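Local coordinates for protein coronin (Toxoplasma gondii, PDB 4OZU) that probably binds actin filaments and contributes to host-cell invasion and egress of the parasite, and is represented here by its WD40 domain, at residues 281-286 with 290-295; 164-169 with 377-382; 58-63 with 93-98. All blocks are in the same frame, centred on the assembly; numbering follows the deposited sequence. Where two conformers were deposited one is given.

Contact 1: residues 281-286 with 290-295; sequences MLYVCG and SSCRYY
Y283 and Y294 meet on one face of an antiparallel hairpin: CD2 of Y283 rests 3.5 Å from CB of Y294, and their rings lie obliquely, centroids 5.5 Å apart with planes at 50°. With its CG between the backbone N and the carbonyl carbon (chi1 37°), Y294 leads the end of its ring away from 281-286, and its OH hydrogen-bonds L15 O. M281 is folded at chi2 and chi3, which brings its CE back to 3.8 Å from Y294 CD2. On the face of V284, R293 and Y295, V284 CG2 lies alongside R293 CG at 3.5 Å and also meets the edge of the Y295 ring, in its plane. Paired backbone bonds join L282 to Y295 (L282 N to Y295 O, 2.7 Å), and V284 N points almost straight at R293 O (3.0 Å). Nearer the turn, water takes over, bridging G286 N and S291 O. C285 and C292, a disulfide in a crystal structure of this protein, each have two conformers; in the one given, C285 SG and C292 SG are 3.8 Å apart and unbonded. The two segments form the two middle strands of a four-stranded blade of the WD40 beta-propeller.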
ATOM      1  N   MET A 281      10.740   1.921   8.752  1.00 18.69           N
ATOM      2  CA  MET A 281      10.506   3.224   8.140  1.00 21.96           C
ATOM      3  C   MET A 281       9.020   3.400   7.881  1.00 20.54           C
ATOM      4  O   MET A 281       8.332   2.482   7.409  1.00 20.05           O
ATOM      5  CB  MET A 281      11.279   3.396   6.831  1.00 19.81           C
ATOM      6  CG  MET A 281      12.789   3.495   6.964  1.00 25.24           C
ATOM      7  SD  MET A 281      13.393   4.648   8.213  1.00 27.31           S
ATOM      8  CE  MET A 281      12.594   6.175   7.730  1.00 26.31           C
ATOM      9  N   LEU A 282       8.532   4.593   8.199  1.00 19.61           N
ATOM     10  CA  LEU A 282       7.117   4.912   8.073  1.00 18.59           C
ATOM     11  C   LEU A 282       6.979   6.230   7.333  1.00 19.95           C
ATOM     12  O   LEU A 282       7.361   7.282   7.851  1.00 25.38           O
ATOM     13  CB  LEU A 282       6.466   4.981   9.458  1.00 20.45           C
ATOM     14  CG  LEU A 282       4.949   5.139   9.565  1.00 21.34           C
ATOM     15  CD1 LEU A 282       4.204   4.057   8.795  1.00 25.20           C
ATOM     16  CD2 LEU A 282       4.530   5.123  11.018  1.00 24.61           C
ATOM     17  N   TYR A 283       6.464   6.163   6.109  1.00 21.69           N
ATOM     18  CA  TYR A 283       6.319   7.350   5.270  1.00 20.61           C
ATOM     19  C   TYR A 283       4.874   7.844   5.331  1.00 21.19           C
ATOM     20  O   TYR A 283       3.951   7.036   5.336  1.00 23.66           O
ATOM     21  CB  TYR A 283       6.711   7.041   3.822  1.00 19.80           C
ATOM     22  CG  TYR A 283       8.072   6.393   3.657  1.00 18.98           C
ATOM     23  CD1 TYR A 283       8.222   5.025   3.803  1.00 21.08           C
ATOM     24  CD2 TYR A 283       9.197   7.145   3.354  1.00 24.67           C
ATOM     25  CE1 TYR A 283       9.448   4.418   3.655  1.00 19.20           C
ATOM     26  CE2 TYR A 283      10.442   6.545   3.202  1.00 23.69           C
ATOM     27  CZ  TYR A 283      10.557   5.183   3.355  1.00 21.45           C
ATOM     28  OH  TYR A 283      11.778   4.568   3.214  1.00 22.21           O
ATOM     29  N   VAL A 284       4.682   9.161   5.401  1.00 22.31           N
ATOM     30  CA  VAL A 284       3.340   9.738   5.341  1.00 25.24           C
ATOM     31  C   VAL A 284       3.288  10.698   4.168  1.00 24.42           C
ATOM     32  O   VAL A 284       4.016  11.688   4.124  1.00 30.46           O
ATOM     33  CB  VAL A 284       2.940  10.438   6.668  1.00 32.36           C
ATOM     34  CG1 VAL A 284       2.793   9.398   7.772  1.00 40.97           C
ATOM     35  CG2 VAL A 284       3.953  11.497   7.078  1.00 27.72           C
ATOM     36  N   CYS A 285       2.405  10.383   3.225  0.51 25.16           N
ATOM     37  CA  CYS A 285       2.336  11.063   1.943  0.51 33.55           C
ATOM     38  C   CYS A 285       0.933  11.589   1.679  0.51 27.53           C
ATOM     39  O   CYS A 285      -0.039  10.839   1.759  0.51 33.63           O
ATOM     40  CB  CYS A 285       2.747  10.103   0.826  0.51 45.00           C
ATOM     41  SG  CYS A 285       4.243   9.155   1.196  0.51 30.45           S
ATOM     42  N   GLY A 286       0.834  12.877   1.367  1.00 25.02           N
ATOM     43  CA  GLY A 286      -0.435  13.474   0.995  1.00 28.57           C
ATOM     44  C   GLY A 286      -0.502  13.798  -0.483  1.00 31.00           C
ATOM     45  O   GLY A 286       0.370  14.485  -1.014  1.00 29.99           O
ATOM     46  N   SER A 290       3.653  18.732  -2.004  1.00 36.93           N
ATOM     47  CA  SER A 290       4.913  18.677  -2.738  1.00 37.97           C
ATOM     48  C   SER A 290       6.026  18.026  -1.910  1.00 36.38           C
ATOM     49  O   SER A 290       7.157  17.892  -2.385  1.00 39.56           O
ATOM     50  CB  SER A 290       5.339  20.081  -3.181  1.00 41.07           C
ATOM     51  OG  SER A 290       5.518  20.939  -2.069  1.00 77.80           O
ATOM     52  N   SER A 291       5.702  17.605  -0.688  1.00 37.21           N
ATOM     53  CA  SER A 291       6.685  16.979   0.192  1.00 37.45           C
ATOM     54  C   SER A 291       6.145  15.719   0.865  1.00 34.42           C
ATOM     55  O   SER A 291       4.933  15.515   0.952  1.00 39.47           O
ATOM     56  CB  SER A 291       7.147  17.973   1.260  1.00 59.39           C
ATOM     57  OG  SER A 291       6.066  18.383   2.075  1.00 78.60           O
ATOM     58  N   CYS A 292       7.071  14.872   1.305  0.60 32.66           N
ATOM     59  CA  CYS A 292       6.770  13.643   2.031  0.60 35.82           C
ATOM     60  C   CYS A 292       7.743  13.512   3.192  0.60 39.41           C
ATOM     61  O   CYS A 292       8.951  13.603   2.986  0.60 41.82           O
ATOM     62  CB  CYS A 292       6.894  12.419   1.118  0.60 27.13           C
ATOM     63  SG  CYS A 292       7.472  10.946   1.999  0.60109.12           S
ATOM     64  N   ARG A 293       7.236  13.314   4.405  1.00 33.49           N
ATOM     65  CA  ARG A 293       8.124  13.116   5.546  1.00 45.70           C
ATOM     66  C   ARG A 293       8.045  11.689   6.054  1.00 35.01           C
ATOM     67  O   ARG A 293       7.066  10.976   5.826  1.00 25.42           O
ATOM     68  CB  ARG A 293       7.810  14.102   6.668  1.00 52.74           C
ATOM     69  CG  ARG A 293       6.414  14.031   7.229  1.00 39.87           C
ATOM     70  CD  ARG A 293       6.238  15.094   8.302  1.00 55.97           C
ATOM     71  NE  ARG A 293       7.222  14.945   9.371  1.00 74.22           N
ATOM     72  CZ  ARG A 293       7.365  15.787  10.391  1.00 68.23           C
ATOM     73  NH1 ARG A 293       6.588  16.859  10.493  1.00 72.66           N
ATOM     74  NH2 ARG A 293       8.292  15.556  11.310  1.00 56.87           N
ATOM     75  N   TYR A 294       9.107  11.269   6.725  1.00 24.24           N
ATOM     76  CA  TYR A 294       9.187   9.912   7.212  1.00 22.69           C
ATOM     77  C   TYR A 294       9.818   9.812   8.589  1.00 23.26           C
ATOM     78  O   TYR A 294      10.567  10.689   9.040  1.00 26.29           O
ATOM     79  CB  TYR A 294       9.946   9.034   6.218  1.00 25.80           C
ATOM     80  CG  TYR A 294      11.110   9.694   5.532  1.00 23.10           C
ATOM     81  CD1 TYR A 294      10.920  10.457   4.387  1.00 28.95           C
ATOM     82  CD2 TYR A 294      12.412   9.530   6.004  1.00 21.35           C
ATOM     83  CE1 TYR A 294      11.992  11.055   3.742  1.00 39.00           C
ATOM     84  CE2 TYR A 294      13.481  10.124   5.364  1.00 27.54           C
ATOM     85  CZ  TYR A 294      13.267  10.881   4.233  1.00 26.05           C
ATOM     86  OH  TYR A 294      14.337  11.472   3.595  1.00 34.22           O
ATOM     87  N   TYR A 295       9.465   8.709   9.236  1.00 21.91           N
ATOM     88  CA  TYR A 295       9.791   8.402  10.615  1.00 26.22           C
ATOM     89  C   TYR A 295      10.340   6.990  10.648  1.00 20.60           C
ATOM     90  O   TYR A 295      10.099   6.220   9.716  1.00 24.09           O
ATOM     91  CB  TYR A 295       8.545   8.480  11.503  1.00 21.44           C
ATOM     92  CG  TYR A 295       7.795   9.784  11.439  1.00 24.44           C
ATOM     93  CD1 TYR A 295       6.930  10.066  10.391  1.00 29.96           C
ATOM     94  CD2 TYR A 295       7.942  10.729  12.438  1.00 26.31           C
ATOM     95  CE1 TYR A 295       6.241  11.269  10.341  1.00 26.76           C
ATOM     96  CE2 TYR A 295       7.264  11.930  12.398  1.00 27.04           C
ATOM     97  CZ  TYR A 295       6.418  12.196  11.348  1.00 30.03           C
ATOM     98  OH  TYR A 295       5.744  13.393  11.324  1.00 30.68           O
TER
HETATM   99  O   HOH W   1       3.989  14.409   4.565  1.00 30.48           O
HETATM  100  O   HOH W   2       2.791  14.936   2.383  1.00 32.78           O

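Contact 2: residues 164-169 with 377-382; sequences ENFASV and EEWFKG
The backbones of strand 164-169 and the short helix at 377-380 stay well apart, with the CA atoms of F166 and F380 10.5 Å from each other, so rings alone span the gap. F380 drives its edge into the face of F166 in a T-shaped stack: the planes stand at 88°, the centroids are 4.8 Å apart, and F380 CZ sits over the middle of the F166 ring. Nearer the rim, F380 CE1 comes within 3.6 Å of F166 CE1. F166 presents this face because its CG lies between the backbone N and the carbonyl carbon (chi1 64°). The strand is the outermost of its propeller blade, and the helix belongs to the chain that follows the closing blade, so the aromatic cluster fastens the C-terminal part of the domain against an earlier blade. W379 completes the trio. Its indole edge meets F166 CZ in plane, with CZ3 3.8 Å away, while its CE3 lies 4.0 Å above one face of F380, toward the rim. I145, on strand 145-150 of the same blade, touches all three aromatic side chains. R202 grips W379 twice, by a cation-pi contact with the indole and by a hydrogen bond from its NH1 to the carbonyl O. That same W379 O accepts G382 N at 2.9 Å, where the helix ends in a Schellman motif with G382 at positive phi (100°).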
ATOM      1  N   GLU A 164     -15.358 -16.768  -4.069  1.00 26.60           N
ATOM      2  CA  GLU A 164     -16.245 -16.862  -2.916  1.00 30.59           C
ATOM      3  C   GLU A 164     -16.061 -15.690  -1.959  1.00 25.74           C
ATOM      4  O   GLU A 164     -14.992 -15.496  -1.389  1.00 26.38           O
ATOM      5  CB  GLU A 164     -16.005 -18.178  -2.173  1.00 30.92           C
ATOM      6  CG  GLU A 164     -16.911 -18.392  -0.968  1.00 52.47           C
ATOM      7  CD  GLU A 164     -16.577 -19.657  -0.198  1.00 76.46           C
ATOM      8  OE1 GLU A 164     -15.597 -20.339  -0.562  1.00 71.46           O
ATOM      9  OE2 GLU A 164     -17.298 -19.967   0.775  1.00 85.97           O
ATOM     10  N   ASN A 165     -17.131 -14.922  -1.784  1.00 28.21           N
ATOM     11  CA  ASN A 165     -17.194 -13.878  -0.770  1.00 29.37           C
ATOM     12  C   ASN A 165     -17.558 -14.537   0.559  1.00 26.72           C
ATOM     13  O   ASN A 165     -18.736 -14.663   0.897  1.00 27.05           O
ATOM     14  CB  ASN A 165     -18.216 -12.818  -1.177  1.00 31.07           C
ATOM     15  CG  ASN A 165     -18.327 -11.686  -0.184  1.00 33.89           C
ATOM     16  OD1 ASN A 165     -17.473 -11.507   0.689  1.00 32.30           O
ATOM     17  ND2 ASN A 165     -19.396 -10.899  -0.318  1.00 33.57           N
ATOM     18  N   PHE A 166     -16.548 -14.983   1.299  1.00 21.99           N
ATOM     19  CA  PHE A 166     -16.782 -15.896   2.412  1.00 27.50           C
ATOM     20  C   PHE A 166     -17.157 -15.180   3.705  1.00 27.28           C
ATOM     21  O   PHE A 166     -17.646 -15.805   4.640  1.00 31.36           O
ATOM     22  CB  PHE A 166     -15.554 -16.783   2.642  1.00 26.00           C
ATOM     23  CG  PHE A 166     -14.315 -16.041   3.071  1.00 23.43           C
ATOM     24  CD1 PHE A 166     -14.064 -15.792   4.412  1.00 22.40           C
ATOM     25  CD2 PHE A 166     -13.376 -15.638   2.135  1.00 22.69           C
ATOM     26  CE1 PHE A 166     -12.911 -15.138   4.810  1.00 23.09           C
ATOM     27  CE2 PHE A 166     -12.223 -14.975   2.522  1.00 23.46           C
ATOM     28  CZ  PHE A 166     -11.989 -14.726   3.864  1.00 23.30           C
ATOM     29  N   ALA A 167     -16.933 -13.876   3.754  1.00 27.69           N
ATOM     30  CA  ALA A 167     -17.304 -13.090   4.923  1.00 26.45           C
ATOM     31  C   ALA A 167     -17.429 -11.628   4.534  1.00 24.70           C
ATOM     32  O   ALA A 167     -16.724 -11.147   3.652  1.00 23.15           O
ATOM     33  CB  ALA A 167     -16.284 -13.263   6.030  1.00 29.89           C
ATOM     34  N   SER A 168     -18.341 -10.933   5.196  1.00 23.24           N
ATOM     35  CA  SER A 168     -18.529  -9.511   4.973  1.00 25.42           C
ATOM     36  C   SER A 168     -18.863  -8.861   6.296  1.00 29.08           C
ATOM     37  O   SER A 168     -19.497  -9.476   7.154  1.00 29.17           O
ATOM     38  CB  SER A 168     -19.642  -9.251   3.954  1.00 35.10           C
ATOM     39  OG  SER A 168     -19.270  -9.704   2.664  1.00 34.81           O
ATOM     40  N   VAL A 169     -18.420  -7.624   6.459  1.00 21.73           N
ATOM     41  CA  VAL A 169     -18.757  -6.832   7.630  1.00 22.18           C
ATOM     42  C   VAL A 169     -19.142  -5.448   7.144  1.00 20.27           C
ATOM     43  O   VAL A 169     -18.400  -4.836   6.371  1.00 28.00           O
ATOM     44  CB  VAL A 169     -17.580  -6.752   8.629  1.00 30.66           C
ATOM     45  CG1 VAL A 169     -17.870  -5.753   9.734  1.00 37.74           C
ATOM     46  CG2 VAL A 169     -17.291  -8.126   9.220  1.00 30.75           C
ATOM     47  N   GLU A 377      -6.645 -22.925   2.637  1.00 24.70           N
ATOM     48  CA  GLU A 377      -7.212 -24.021   3.410  1.00 24.27           C
ATOM     49  C   GLU A 377      -6.566 -24.090   4.793  1.00 28.29           C
ATOM     50  O   GLU A 377      -7.255 -24.301   5.789  1.00 23.08           O
ATOM     51  CB  GLU A 377      -7.042 -25.349   2.663  1.00 33.80           C
ATOM     52  CG  GLU A 377      -7.895 -25.482   1.397  1.00 86.95           C
ATOM     53  CD  GLU A 377      -7.582 -24.430   0.338  1.00111.44           C
ATOM     54  OE1 GLU A 377      -6.383 -24.141   0.106  1.00 62.42           O
ATOM     55  OE2 GLU A 377      -8.539 -23.882  -0.256  1.00 86.67           O
ATOM     56  N   GLU A 378      -5.249 -23.898   4.854  1.00 26.15           N
ATOM     57  CA  GLU A 378      -4.533 -23.891   6.132  1.00 26.32           C
ATOM     58  C   GLU A 378      -4.992 -22.725   7.003  1.00 22.17           C
ATOM     59  O   GLU A 378      -5.196 -22.871   8.204  1.00 27.36           O
ATOM     60  CB  GLU A 378      -3.018 -23.805   5.905  1.00 22.31           C
ATOM     61  CG  GLU A 378      -2.382 -25.108   5.418  1.00 28.65           C
ATOM     62  CD  GLU A 378      -0.951 -24.915   4.938  1.00 46.87           C
ATOM     63  OE1 GLU A 378      -0.530 -23.756   4.795  1.00 27.33           O
ATOM     64  OE2 GLU A 378      -0.243 -25.913   4.695  1.00 34.10           O
ATOM     65  N   TRP A 379      -5.162 -21.569   6.378  1.00 20.96           N
ATOM     66  CA  TRP A 379      -5.582 -20.364   7.080  1.00 18.48           C
ATOM     67  C   TRP A 379      -6.983 -20.534   7.673  1.00 20.14           C
ATOM     68  O   TRP A 379      -7.236 -20.141   8.809  1.00 21.79           O
ATOM     69  CB  TRP A 379      -5.536 -19.185   6.117  1.00 18.88           C
ATOM     70  CG  TRP A 379      -5.746 -17.837   6.700  1.00 18.05           C
ATOM     71  CD1 TRP A 379      -4.930 -17.180   7.583  1.00 24.04           C
ATOM     72  CD2 TRP A 379      -6.812 -16.934   6.393  1.00 18.38           C
ATOM     73  NE1 TRP A 379      -5.435 -15.930   7.852  1.00 22.97           N
ATOM     74  CE2 TRP A 379      -6.591 -15.755   7.132  1.00 18.82           C
ATOM     75  CE3 TRP A 379      -7.942 -17.011   5.573  1.00 19.60           C
ATOM     76  CZ2 TRP A 379      -7.454 -14.667   7.078  1.00 20.07           C
ATOM     77  CZ3 TRP A 379      -8.800 -15.930   5.522  1.00 19.24           C
ATOM     78  CH2 TRP A 379      -8.557 -14.777   6.271  1.00 22.38           C
ATOM     79  N   PHE A 380      -7.888 -21.139   6.911  1.00 23.79           N
ATOM     80  CA  PHE A 380      -9.251 -21.338   7.396  1.00 23.29           C
ATOM     81  C   PHE A 380      -9.311 -22.365   8.525  1.00 25.16           C
ATOM     82  O   PHE A 380     -10.280 -22.410   9.277  1.00 29.72           O
ATOM     83  CB  PHE A 380     -10.172 -21.761   6.252  1.00 21.91           C
ATOM     84  CG  PHE A 380     -10.575 -20.622   5.363  1.00 21.20           C
ATOM     85  CD1 PHE A 380     -11.245 -19.529   5.887  1.00 30.23           C
ATOM     86  CD2 PHE A 380     -10.290 -20.642   4.011  1.00 26.66           C
ATOM     87  CE1 PHE A 380     -11.622 -18.476   5.076  1.00 26.66           C
ATOM     88  CE2 PHE A 380     -10.664 -19.588   3.193  1.00 27.49           C
ATOM     89  CZ  PHE A 380     -11.326 -18.507   3.723  1.00 26.12           C
ATOM     90  N   LYS A 381      -8.273 -23.184   8.647  1.00 26.28           N
ATOM     91  CA  LYS A 381      -8.188 -24.126   9.756  1.00 27.81           C
ATOM     92  C   LYS A 381      -7.717 -23.421  11.030  1.00 30.41           C
ATOM     93  O   LYS A 381      -7.665 -24.032  12.095  1.00 30.17           O
ATOM     94  CB  LYS A 381      -7.257 -25.291   9.401  1.00 30.61           C
ATOM     95  CG  LYS A 381      -7.891 -26.309   8.456  1.00 37.75           C
ATOM     96  CD  LYS A 381      -6.939 -27.442   8.087  1.00 36.50           C
ATOM     97  CE  LYS A 381      -7.658 -28.551   7.325  1.00 41.43           C
ATOM     98  NZ  LYS A 381      -8.318 -28.075   6.079  1.00 46.79           N
ATOM     99  N   GLY A 382      -7.378 -22.136  10.916  1.00 26.12           N
ATOM    100  CA  GLY A 382      -7.007 -21.328  12.067  1.00 34.14           C
ATOM    101  C   GLY A 382      -5.511 -21.136  12.252  1.00 30.91           C
ATOM    102  O   GLY A 382      -5.064 -20.648  13.293  1.00 34.22           O
TER

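Contact 3: residues 58-63 with 93-98; sequences LGILRL and DILATA
L58 and L95 reach toward each other tip to tip across the boundary between two adjacent blades of the WD40 beta-propeller. Strand 58-62 belongs to one blade and strand 94-98 to the next. Their axes approach to 11.2 Å and run at 155°, nearly antiparallel, but at that separation there is no backbone pairing, and no hydrogen bond joins the segments.

The joining is wholly apolar. CD2 of L58 is the leading atom, 3.6 Å from L95 CD1 and 3.9 Å from T97 CG2, so one methyl touches two residues that lie on the same side of their strand. L95 answers with its CG between the backbone N and the carbonyl carbon (chi1 64°), which swings CD1 toward the first strand. A looser touch comes from I60, whose CD1 stops 4.4 Å from L95 CD1. I75, on strand 73-75 of the first blade, also packs against L58, I60 and L95, while T85 of strand 82-87 lies against both L58 and T97. The side chains that meet across the blades are thus buried and touch through aliphatic carbons.

The polar bonding next to this apolar layer centres on T97, in the second blade. Its hydroxyl has H78 NE2 and W107 NE1 as partners, consistent with the His-Ser/Thr-Trp part of the hydrogen-bonded tetrad of WD40 repeats. The two branches of T97 thus divide the work: OG1 stays with H78 and W107, and CG2, anti to the carbonyl carbon, turns its methyl to L58 CD2.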
ATOM      1  N   LEU A  58      -5.789   0.694 -17.162  1.00 29.61           N
ATOM      2  CA  LEU A  58      -4.540   0.641 -16.431  1.00 31.16           C
ATOM      3  C   LEU A  58      -3.387   0.551 -17.419  1.00 32.34           C
ATOM      4  O   LEU A  58      -3.388  -0.306 -18.301  1.00 32.49           O
ATOM      5  CB  LEU A  58      -4.542  -0.565 -15.498  1.00 49.90           C
ATOM      6  CG  LEU A  58      -3.732  -0.534 -14.209  1.00 49.14           C
ATOM      7  CD1 LEU A  58      -4.137   0.624 -13.311  1.00 27.75           C
ATOM      8  CD2 LEU A  58      -3.927  -1.861 -13.497  1.00 30.40           C
ATOM      9  N   GLY A  59      -2.422   1.455 -17.289  1.00 35.33           N
ATOM     10  CA  GLY A  59      -1.172   1.332 -18.012  1.00 35.59           C
ATOM     11  C   GLY A  59      -0.248   0.430 -17.219  1.00 29.17           C
ATOM     12  O   GLY A  59      -0.157   0.562 -15.998  1.00 30.87           O
ATOM     13  N   ILE A  60       0.413  -0.497 -17.908  1.00 35.44           N
ATOM     14  CA  ILE A  60       1.366  -1.402 -17.276  1.00 32.51           C
ATOM     15  C   ILE A  60       2.753  -1.192 -17.878  1.00 36.30           C
ATOM     16  O   ILE A  60       2.987  -1.471 -19.060  1.00 31.82           O
ATOM     17  CB  ILE A  60       0.934  -2.886 -17.421  1.00 28.58           C
ATOM     18  CG1 ILE A  60      -0.419  -3.126 -16.748  1.00 32.08           C
ATOM     19  CG2 ILE A  60       1.984  -3.821 -16.824  1.00 37.60           C
ATOM     20  CD1 ILE A  60      -0.425  -2.909 -15.243  1.00 24.46           C
ATOM     21  N   LEU A  61       3.659  -0.680 -17.048  1.00 33.32           N
ATOM     22  CA  LEU A  61       5.032  -0.394 -17.447  1.00 37.09           C
ATOM     23  C   LEU A  61       5.968  -1.388 -16.791  1.00 27.73           C
ATOM     24  O   LEU A  61       5.671  -1.898 -15.711  1.00 25.09           O
ATOM     25  CB  LEU A  61       5.442   1.022 -17.033  1.00 33.17           C
ATOM     26  CG  LEU A  61       4.792   2.232 -17.702  1.00 58.57           C
ATOM     27  CD1 LEU A  61       3.326   2.370 -17.333  1.00 75.46           C
ATOM     28  CD2 LEU A  61       5.559   3.482 -17.306  1.00 44.46           C
ATOM     29  N   ARG A  62       7.102  -1.658 -17.424  1.00 25.56           N
ATOM     30  CA  ARG A  62       8.152  -2.414 -16.757  1.00 27.45           C
ATOM     31  C   ARG A  62       9.003  -1.460 -15.929  1.00 28.06           C
ATOM     32  O   ARG A  62       9.455  -0.428 -16.421  1.00 29.79           O
ATOM     33  CB  ARG A  62       9.009  -3.176 -17.767  1.00 34.73           C
ATOM     34  CG  ARG A  62       8.251  -4.297 -18.469  1.00 50.09           C
ATOM     35  CD  ARG A  62       9.173  -5.249 -19.220  1.00 54.34           C
ATOM     36  NE  ARG A  62      10.097  -5.936 -18.317  1.00 87.48           N
ATOM     37  CZ  ARG A  62      11.392  -5.651 -18.183  1.00 84.32           C
ATOM     38  NH1 ARG A  62      11.962  -4.688 -18.903  1.00 78.16           N
ATOM     39  NH2 ARG A  62      12.130  -6.343 -17.325  1.00 56.17           N
ATOM     40  N   LEU A  63       9.202  -1.815 -14.661  1.00 26.71           N
ATOM     41  CA  LEU A  63       9.989  -1.016 -13.730  1.00 30.32           C
ATOM     42  C   LEU A  63      11.375  -0.694 -14.292  1.00 37.41           C
ATOM     43  O   LEU A  63      11.883   0.414 -14.125  1.00 27.71           O
ATOM     44  CB  LEU A  63      10.105  -1.760 -12.394  1.00 29.43           C
ATOM     45  CG  LEU A  63      10.786  -1.067 -11.218  1.00 35.21           C
ATOM     46  CD1 LEU A  63      10.026   0.166 -10.799  1.00 25.57           C
ATOM     47  CD2 LEU A  63      10.903  -2.037 -10.057  1.00 33.08           C
ATOM     48  N   ASP A  93       2.556 -11.952 -12.019  1.00 28.65           N
ATOM     49  CA  ASP A  93       1.672 -11.648 -13.141  1.00 25.82           C
ATOM     50  C   ASP A  93       0.241 -11.353 -12.705  1.00 24.46           C
ATOM     51  O   ASP A  93      -0.623 -11.105 -13.548  1.00 26.71           O
ATOM     52  CB  ASP A  93       1.676 -12.810 -14.143  1.00 30.79           C
ATOM     53  CG  ASP A  93       1.372 -14.153 -13.498  1.00 38.53           C
ATOM     54  OD1 ASP A  93       1.450 -14.270 -12.253  1.00 36.46           O
ATOM     55  OD2 ASP A  93       1.071 -15.108 -14.248  1.00 35.30           O
ATOM     56  N   ILE A  94      -0.006 -11.369 -11.398  1.00 21.29           N
ATOM     57  CA  ILE A  94      -1.358 -11.229 -10.865  1.00 21.95           C
ATOM     58  C   ILE A  94      -1.560  -9.895 -10.157  1.00 23.19           C
ATOM     59  O   ILE A  94      -0.754  -9.478  -9.329  1.00 22.73           O
ATOM     60  CB  ILE A  94      -1.684 -12.372  -9.879  1.00 25.68           C
ATOM     61  CG1 ILE A  94      -1.624 -13.727 -10.594  1.00 28.79           C
ATOM     62  CG2 ILE A  94      -3.051 -12.171  -9.228  1.00 24.26           C
ATOM     63  CD1 ILE A  94      -2.637 -13.898 -11.716  1.00 42.98           C
ATOM     64  N   LEU A  95      -2.656  -9.228 -10.481  1.00 22.04           N
ATOM     65  CA  LEU A  95      -3.017  -8.017  -9.770  1.00 18.26           C
ATOM     66  C   LEU A  95      -4.523  -7.890  -9.693  1.00 23.57           C
ATOM     67  O   LEU A  95      -5.259  -8.589 -10.399  1.00 25.44           O
ATOM     68  CB  LEU A  95      -2.412  -6.784 -10.449  1.00 24.18           C
ATOM     69  CG  LEU A  95      -2.894  -6.462 -11.866  1.00 19.97           C
ATOM     70  CD1 LEU A  95      -2.718  -4.985 -12.139  1.00 25.95           C
ATOM     71  CD2 LEU A  95      -2.135  -7.272 -12.920  1.00 23.00           C
ATOM     72  N   ALA A  96      -4.965  -6.987  -8.825  1.00 20.96           N
ATOM     73  CA  ALA A  96      -6.380  -6.715  -8.645  1.00 20.65           C
ATOM     74  C   ALA A  96      -6.688  -5.231  -8.788  1.00 19.61           C
ATOM     75  O   ALA A  96      -5.924  -4.381  -8.347  1.00 21.55           O
ATOM     76  CB  ALA A  96      -6.835  -7.206  -7.289  1.00 22.02           C
ATOM     77  N   THR A  97      -7.833  -4.931  -9.390  1.00 24.03           N
ATOM     78  CA  THR A  97      -8.334  -3.568  -9.432  1.00 24.21           C
ATOM     79  C   THR A  97      -9.711  -3.501  -8.790  1.00 24.52           C
ATOM     80  O   THR A  97     -10.512  -4.427  -8.913  1.00 24.34           O
ATOM     81  CB  THR A  97      -8.440  -3.025 -10.865  1.00 27.36           C
ATOM     82  OG1 THR A  97      -9.346  -3.840 -11.618  1.00 28.09           O
ATOM     83  CG2 THR A  97      -7.085  -3.001 -11.542  1.00 26.92           C
ATOM     84  N   ALA A  98      -9.956  -2.398  -8.095  1.00 22.83           N
ATOM     85  CA  ALA A  98     -11.277  -2.037  -7.614  1.00 23.00           C
ATOM     86  C   ALA A  98     -11.822  -0.941  -8.511  1.00 23.64           C
ATOM     87  O   ALA A  98     -11.098  -0.022  -8.871  1.00 24.63           O
ATOM     88  CB  ALA A  98     -11.223  -1.566  -6.175  1.00 22.36           C
TER

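How the contacts relate
The three contacts sample different levels of one beta-propeller. Contact 1 lies within a blade, contact 3 between two neighbouring blades, and contact 2 ties the C-terminal helix to the outer strand of a blade. None touches another. Centres of contacts 1 and 2 are about 34 Å apart, with the chain's centre between them; contact 1 also lies across that centre from contact 3, about 24 Å off. Contacts 2 and 3 come nearest, about 13 Å between closest atoms. Along the sequence contact 3 closes first, and contact 1 is nested in the long loop that contact 2 closes. Contacts 1 and 3 are buried, whereas contact 2, farthest from the centre, is partly open.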